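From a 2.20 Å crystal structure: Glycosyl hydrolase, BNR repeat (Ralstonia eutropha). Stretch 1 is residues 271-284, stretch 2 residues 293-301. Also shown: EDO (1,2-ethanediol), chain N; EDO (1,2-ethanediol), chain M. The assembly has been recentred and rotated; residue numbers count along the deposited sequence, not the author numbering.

Stretch 1 (271-284) AMPREVGDIGFPIV
Stretch 2 (293-301) VWVFPMDGS

The strand through Ile283 and Val284 runs antiparallel to the one through Val293, Trp294 and Val295, their axes 163° apart and 4.9 Å at closest approach. Extended backbones (phi/psi -137/140 at Val284, -121/141 at Trp294) pair these two residues, CA to CA 5.3 Å: Val284 N donates to Trp294 O (3.1 Å), and Trp294 N to Val284 O (2.9 Å). Beyond the corner at Phe281 (-110/-60), Met298 N donates to Ile279 O (2.9 Å, nearly linear at 170°).

Between these direct bonds, waters fill the gap where the backbones stand too far apart. Water 2 accepts from Phe281 N (3.0 Å) and donates to Phe296 O (2.6 Å); water 3 accepts from Phe296 N (2.8 Å) and donates to Pro282 O (2.7 Å). Proline, lacking an amide proton, still offers its carbonyl.

The two stretches bury 690 Å² between them, and much of the packing is apolar. Beta-branched Val and Ile favour extended backbone and offer compact apolar groups to the buried faces. Ile283 (chi1 t, chi2 t) lays CG1 3.5 Å from Val293 CG1 and 3.9 Å from Val295 CG1; on the other face Val284 CG1 (chi1 t) meets Trp294 CE3 at 4.0 Å, the indole being m. Selenomethionine Met298 (m, t, p) brings SE to the ring edge of Phe281 (m), 3.9 Å from CD2. Pro297 CG packs against Met272 CE (3.7 Å).

Glycine suits position 280: an ideal CB would lie 2.7 Å from Phe296 O. At Gly300, one would clash with Ile279 CG2.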

ATOM      1  N   ALA A 271       2.081  22.004   4.615  1.00 23.58           N
ATOM      2  CA  ALA A 271       0.825  22.711   4.836  1.00 23.66           C
ATOM      3  C   ALA A 271       0.075  22.149   6.037  1.00 24.21           C
ATOM      4  O   ALA A 271      -0.924  22.731   6.442  1.00 27.83           O
ATOM      5  CB  ALA A 271      -0.054  22.667   3.591  1.00 24.31           C
HETATM    6  N   MSE A 272       0.529  21.008   6.574  1.00 24.30           N
HETATM    7  CA  MSE A 272      -0.078  20.400   7.748  1.00 23.74           C
HETATM    8  C   MSE A 272       0.151  21.243   8.993  1.00 24.63           C
HETATM    9  O   MSE A 272       1.141  21.998   9.052  1.00 26.08           O
HETATM   10  CB  MSE A 272       0.468  18.977   8.001  1.00 20.58           C
HETATM   11  CG  MSE A 272      -0.013  17.908   7.009  1.00 25.31           C
HETATM   12 SE   MSE A 272      -1.883  17.391   7.226  0.75 19.99          SE
HETATM   13  CE  MSE A 272      -1.775  16.436   8.938  1.00 29.85           C
ATOM     14  N   PRO A 273      -0.761  21.131   9.987  1.00 25.73           N
ATOM     15  CA  PRO A 273      -0.561  21.909  11.195  1.00 26.17           C
ATOM     16  C   PRO A 273       0.676  21.385  11.943  1.00 25.92           C
ATOM     17  O   PRO A 273       0.955  20.183  11.907  1.00 23.00           O
ATOM     18  CB  PRO A 273      -1.844  21.664  12.009  1.00 28.52           C
ATOM     19  CG  PRO A 273      -2.831  21.073  11.052  1.00 22.99           C
ATOM     20  CD  PRO A 273      -1.985  20.306  10.087  1.00 26.79           C
ATOM     21  N   ARG A 274       1.417  22.318  12.554  1.00 27.33           N
ATOM     22  CA  ARG A 274       2.643  22.024  13.268  1.00 23.44           C
ATOM     23  C   ARG A 274       2.450  20.933  14.317  1.00 23.78           C
ATOM     24  O   ARG A 274       3.307  20.032  14.436  1.00 19.76           O
ATOM     25  CB  ARG A 274       3.182  23.264  13.969  1.00 24.18           C
ATOM     26  CG  ARG A 274       4.608  23.104  14.482  1.00 22.24           C
ATOM     27  CD  ARG A 274       4.856  23.791  15.812  1.00 21.54           C
ATOM     28  NE  ARG A 274       4.073  23.201  16.897  1.00 24.48           N
ATOM     29  CZ  ARG A 274       4.299  22.008  17.449  1.00 20.16           C
ATOM     30  NH1 ARG A 274       5.316  21.230  17.067  1.00 22.49           N
ATOM     31  NH2 ARG A 274       3.496  21.570  18.402  1.00 22.04           N
ATOM     32  N   GLU A 275       1.350  20.992  15.065  1.00 23.01           N
ATOM     33  CA  GLU A 275       1.158  20.002  16.159  1.00 27.33           C
ATOM     34  C   GLU A 275       0.789  18.611  15.666  1.00 25.70           C
ATOM     35  O   GLU A 275       0.927  17.682  16.412  1.00 27.77           O
ATOM     36  CB  GLU A 275       0.164  20.457  17.254  1.00 26.73           C
ATOM     37  CG  GLU A 275      -1.344  20.394  16.915  1.00 31.42           C
ATOM     38  CD  GLU A 275      -1.810  21.445  15.940  1.00 39.02           C
ATOM     39  OE1 GLU A 275      -0.976  22.221  15.365  1.00 29.19           O
ATOM     40  OE2 GLU A 275      -3.044  21.509  15.772  1.00 34.86           O
ATOM     41  N   VAL A 276       0.315  18.493  14.431  1.00 26.82           N
ATOM     42  CA  VAL A 276      -0.056  17.207  13.835  1.00 25.38           C
ATOM     43  C   VAL A 276       1.117  16.605  13.046  1.00 24.40           C
ATOM     44  O   VAL A 276       1.388  15.415  13.168  1.00 25.00           O
ATOM     45  CB  VAL A 276      -1.332  17.350  12.966  1.00 25.55           C
ATOM     46  CG1 VAL A 276      -1.682  16.038  12.280  1.00 17.41           C
ATOM     47  CG2 VAL A 276      -2.514  17.827  13.834  1.00 21.31           C
ATOM     48  N   GLY A 277       1.844  17.430  12.288  1.00 23.55           N
ATOM     49  CA  GLY A 277       2.934  16.954  11.461  1.00 21.88           C
ATOM     50  C   GLY A 277       2.446  16.228  10.205  1.00 22.44           C
ATOM     51  O   GLY A 277       1.236  16.129   9.949  1.00 22.00           O
ATOM     52  N   ASP A 278       3.395  15.720   9.422  1.00 23.95           N
ATOM     53  CA  ASP A 278       3.077  15.036   8.161  1.00 24.23           C
ATOM     54  C   ASP A 278       3.740  13.681   8.049  1.00 25.10           C
ATOM     55  O   ASP A 278       4.088  13.211   6.954  1.00 25.07           O
ATOM     56  CB  ASP A 278       3.374  15.950   6.967  1.00 25.73           C
ATOM     57  CG  ASP A 278       4.839  16.203   6.756  1.00 26.36           C
ATOM     58  OD1 ASP A 278       5.592  16.074   7.723  1.00 22.64           O
ATOM     59  OD2 ASP A 278       5.242  16.447   5.595  1.00 26.61           O
ATOM     60  N   ILE A 279       3.867  13.022   9.205  1.00 25.60           N
ATOM     61  CA  ILE A 279       4.432  11.681   9.286  1.00 26.67           C
ATOM     62  C   ILE A 279       3.261  10.744   9.448  1.00 24.49           C
ATOM     63  O   ILE A 279       2.238  11.107  10.026  1.00 25.07           O
ATOM     64  CB  ILE A 279       5.470  11.527  10.430  1.00 26.89           C
ATOM     65  CG1 ILE A 279       6.427  12.729  10.427  1.00 28.51           C
ATOM     66  CG2 ILE A 279       6.210  10.173  10.307  1.00 20.96           C
ATOM     67  CD1 ILE A 279       6.894  13.152   9.044  1.00 22.06           C
ATOM     68  N   GLY A 280       3.412   9.542   8.915  1.00 24.80           N
ATOM     69  CA  GLY A 280       2.348   8.540   8.931  1.00 24.16           C
ATOM     70  C   GLY A 280       2.782   7.424   8.025  1.00 25.22           C
ATOM     71  O   GLY A 280       3.922   7.418   7.578  1.00 29.09           O
ATOM     72  N   PHE A 281       1.894   6.453   7.801  1.00 27.68           N
ATOM     73  CA  PHE A 281       2.168   5.308   6.908  1.00 25.90           C
ATOM     74  C   PHE A 281       1.425   5.232   5.574  1.00 23.91           C
ATOM     75  O   PHE A 281       2.079   5.213   4.513  1.00 21.33           O
ATOM     76  CB  PHE A 281       2.034   3.982   7.699  1.00 24.38           C
ATOM     77  CG  PHE A 281       3.117   3.792   8.738  1.00 25.52           C
ATOM     78  CD1 PHE A 281       4.408   3.459   8.350  1.00 21.74           C
ATOM     79  CD2 PHE A 281       2.843   3.923  10.094  1.00 24.36           C
ATOM     80  CE1 PHE A 281       5.417   3.294   9.289  1.00 29.80           C
ATOM     81  CE2 PHE A 281       3.837   3.759  11.038  1.00 33.11           C
ATOM     82  CZ  PHE A 281       5.132   3.441  10.635  1.00 31.32           C
ATOM     83  N   PRO A 282       0.080   5.180   5.587  1.00 23.50           N
ATOM     84  CA  PRO A 282      -0.636   5.056   4.291  1.00 25.42           C
ATOM     85  C   PRO A 282      -0.923   6.382   3.536  1.00 26.58           C
ATOM     86  O   PRO A 282      -0.924   7.470   4.135  1.00 28.79           O
ATOM     87  CB  PRO A 282      -1.984   4.488   4.729  1.00 26.44           C
ATOM     88  CG  PRO A 282      -2.215   5.140   6.064  1.00 19.08           C
ATOM     89  CD  PRO A 282      -0.881   5.268   6.713  1.00 25.17           C
ATOM     90  N   ILE A 283      -1.146   6.274   2.233  1.00 27.31           N
ATOM     91  CA  ILE A 283      -1.631   7.396   1.419  1.00 27.63           C
ATOM     92  C   ILE A 283      -2.627   6.804   0.397  1.00 27.95           C
ATOM     93  O   ILE A 283      -2.389   5.734  -0.139  1.00 24.07           O
ATOM     94  CB  ILE A 283      -0.483   8.235   0.766  1.00 27.12           C
ATOM     95  CG1 ILE A 283      -1.012   9.591   0.274  1.00 36.19           C
ATOM     96  CG2 ILE A 283       0.225   7.465  -0.373  1.00 22.54           C
ATOM     97  CD1 ILE A 283       0.061  10.694   0.123  1.00 25.97           C
ATOM     98  N   VAL A 284      -3.736   7.494   0.147  1.00 29.71           N
ATOM     99  CA  VAL A 284      -4.781   7.019  -0.772  1.00 29.31           C
ATOM    100  C   VAL A 284      -5.239   8.183  -1.627  1.00 29.49           C
ATOM    101  O   VAL A 284      -5.381   9.276  -1.116  1.00 29.21           O
ATOM    102  CB  VAL A 284      -6.006   6.404   0.024  1.00 30.62           C
ATOM    103  CG1 VAL A 284      -7.208   6.179  -0.893  1.00 28.88           C
ATOM    104  CG2 VAL A 284      -5.596   5.122   0.715  1.00 26.71           C
ATOM    105  N   VAL A 293      -6.552  13.486  -1.793  1.00 25.37           N
ATOM    106  CA  VAL A 293      -5.662  12.500  -1.176  1.00 26.26           C
ATOM    107  C   VAL A 293      -5.966  12.482   0.303  1.00 24.98           C
ATOM    108  O   VAL A 293      -6.326  13.523   0.864  1.00 26.03           O
ATOM    109  CB  VAL A 293      -4.156  12.867  -1.472  1.00 28.60           C
ATOM    110  CG1 VAL A 293      -3.207  12.188  -0.533  1.00 30.88           C
ATOM    111  CG2 VAL A 293      -3.797  12.545  -2.936  1.00 31.14           C
ATOM    112  N   TRP A 294      -5.865  11.292   0.910  1.00 25.95           N
ATOM    113  CA  TRP A 294      -6.081  11.057   2.344  1.00 24.96           C
ATOM    114  C   TRP A 294      -4.831  10.463   2.973  1.00 25.18           C
ATOM    115  O   TRP A 294      -4.200   9.623   2.344  1.00 23.80           O
ATOM    116  CB  TRP A 294      -7.228  10.054   2.584  1.00 26.86           C
ATOM    117  CG  TRP A 294      -8.552  10.548   2.193  1.00 25.23           C
ATOM    118  CD1 TRP A 294      -9.391  11.258   2.964  1.00 24.52           C
ATOM    119  CD2 TRP A 294      -9.195  10.399   0.921  1.00 25.28           C
ATOM    120  NE1 TRP A 294     -10.526  11.550   2.282  1.00 28.95           N
ATOM    121  CE2 TRP A 294     -10.429  11.059   1.011  1.00 23.70           C
ATOM    122  CE3 TRP A 294      -8.844   9.770  -0.285  1.00 20.63           C
ATOM    123  CZ2 TRP A 294     -11.343  11.099  -0.048  1.00 24.25           C
ATOM    124  CZ3 TRP A 294      -9.752   9.792  -1.337  1.00 23.94           C
ATOM    125  CH2 TRP A 294     -10.995  10.451  -1.208  1.00 26.57           C
ATOM    126  N   VAL A 295      -4.503  10.900   4.200  1.00 21.71           N
ATOM    127  CA  VAL A 295      -3.413  10.366   5.009  1.00 23.65           C
ATOM    128  C   VAL A 295      -3.933  10.064   6.447  1.00 24.62           C
ATOM    129  O   VAL A 295      -5.033  10.439   6.790  1.00 24.08           O
ATOM    130  CB  VAL A 295      -2.140  11.310   5.048  1.00 23.48           C
ATOM    131  CG1 VAL A 295      -1.515  11.409   3.637  1.00 15.69           C
ATOM    132  CG2 VAL A 295      -2.450  12.735   5.663  1.00 16.53           C
ATOM    133  N   PHE A 296      -3.155   9.319   7.232  1.00 22.86           N
ATOM    134  CA  PHE A 296      -3.469   9.024   8.629  1.00 23.05           C
ATOM    135  C   PHE A 296      -2.220   9.367   9.487  1.00 24.39           C
ATOM    136  O   PHE A 296      -1.360   8.504   9.720  1.00 25.78           O
ATOM    137  CB  PHE A 296      -3.883   7.582   8.863  1.00 21.55           C
ATOM    138  CG  PHE A 296      -4.460   7.372  10.253  1.00 23.01           C
ATOM    139  CD1 PHE A 296      -3.638   7.095  11.354  1.00 26.14           C
ATOM    140  CD2 PHE A 296      -5.848   7.528  10.471  1.00 25.33           C
ATOM    141  CE1 PHE A 296      -4.201   6.937  12.634  1.00 30.67           C
ATOM    142  CE2 PHE A 296      -6.397   7.374  11.729  1.00 23.83           C
ATOM    143  CZ  PHE A 296      -5.583   7.071  12.814  1.00 25.85           C
ATOM    144  N   PRO A 297      -2.131  10.624   9.954  1.00 24.04           N
ATOM    145  CA  PRO A 297      -0.965  11.044  10.686  1.00 22.33           C
ATOM    146  C   PRO A 297      -0.689  10.378  12.026  1.00 24.30           C
ATOM    147  O   PRO A 297      -1.609  10.086  12.792  1.00 25.18           O
ATOM    148  CB  PRO A 297      -1.211  12.550  10.894  1.00 22.96           C
ATOM    149  CG  PRO A 297      -2.186  12.910   9.811  1.00 24.16           C
ATOM    150  CD  PRO A 297      -3.061  11.754   9.753  1.00 20.79           C
HETATM  151  N   MSE A 298       0.602  10.166  12.264  1.00 26.17           N
HETATM  152  CA  MSE A 298       1.143   9.583  13.482  1.00 26.08           C
HETATM  153  C   MSE A 298       2.348  10.417  13.902  1.00 27.65           C
HETATM  154  O   MSE A 298       2.817  11.245  13.133  1.00 31.23           O
HETATM  155  CB  MSE A 298       1.505   8.131  13.217  1.00 25.38           C
HETATM  156  CG  MSE A 298       0.208   7.258  13.043  1.00 27.54           C
HETATM  157 SE   MSE A 298       0.617   5.406  12.942  0.75 20.81          SE
HETATM  158  CE  MSE A 298       1.041   5.170  14.801  1.00 17.82           C
ATOM    159  N   ASP A 299       2.829  10.191  15.118  1.00 28.96           N
ATOM    160  CA  ASP A 299       3.934  10.923  15.723  1.00 28.99           C
ATOM    161  C   ASP A 299       5.287  10.354  15.283  1.00 32.13           C
ATOM    162  O   ASP A 299       5.670   9.274  15.689  1.00 30.86           O
ATOM    163  CB  ASP A 299       3.762  10.837  17.235  1.00 32.76           C
ATOM    164  CG  ASP A 299       4.725  11.719  18.015  1.00 34.36           C
ATOM    165  OD1 ASP A 299       5.742  12.173  17.467  1.00 38.46           O
ATOM    166  OD2 ASP A 299       4.442  11.951  19.216  1.00 48.76           O
ATOM    167  N   GLY A 300       6.012  11.094  14.450  1.00 34.48           N
ATOM    168  CA  GLY A 300       7.330  10.678  13.991  1.00 37.98           C
ATOM    169  C   GLY A 300       8.427  11.517  14.609  1.00 41.72           C
ATOM    170  O   GLY A 300       9.460  11.683  13.985  1.00 39.96           O
ATOM    171  N   SER A 301       8.220  12.024  15.833  1.00 46.50           N
ATOM    172  CA  SER A 301       9.197  12.920  16.486  1.00 51.28           C
ATOM    173  C   SER A 301      10.404  12.212  17.138  1.00 53.10           C
ATOM    174  O   SER A 301      11.405  12.875  17.467  1.00 53.00           O
ATOM    175  CB  SER A 301       8.494  13.812  17.516  1.00 49.90           C
ATOM    176  OG  SER A 301       7.963  13.039  18.566  1.00 51.94           O
TER
HETATM  177  C1  EDO N 406       0.146  12.581  16.670  1.00 55.88           C
HETATM  178  O1  EDO N 406      -1.249  12.325  16.485  1.00 55.40           O
HETATM  179  C2  EDO N 406       0.659  13.385  15.482  1.00 48.03           C
HETATM  180  O2  EDO N 406      -0.324  13.387  14.444  1.00 43.05           O
HETATM  181  C1  EDO M 405       4.794  15.199  16.336  1.00 50.02           C
HETATM  182  O1  EDO M 405       3.491  14.758  15.980  1.00 48.06           O
HETATM  183  C2  EDO M 405       5.041  16.533  15.669  1.00 51.16           C
HETATM  184  O2  EDO M 405       3.991  17.401  16.073  1.00 52.18           O
HETATM  185  O   HOH W   1       3.030  13.640  12.061  1.00 22.76           O
HETATM  186  O   HOH W   2      -0.309   6.122   9.800  1.00 15.15           O
HETATM  187  O   HOH W   3      -0.482   8.700   6.523  1.00 13.03           O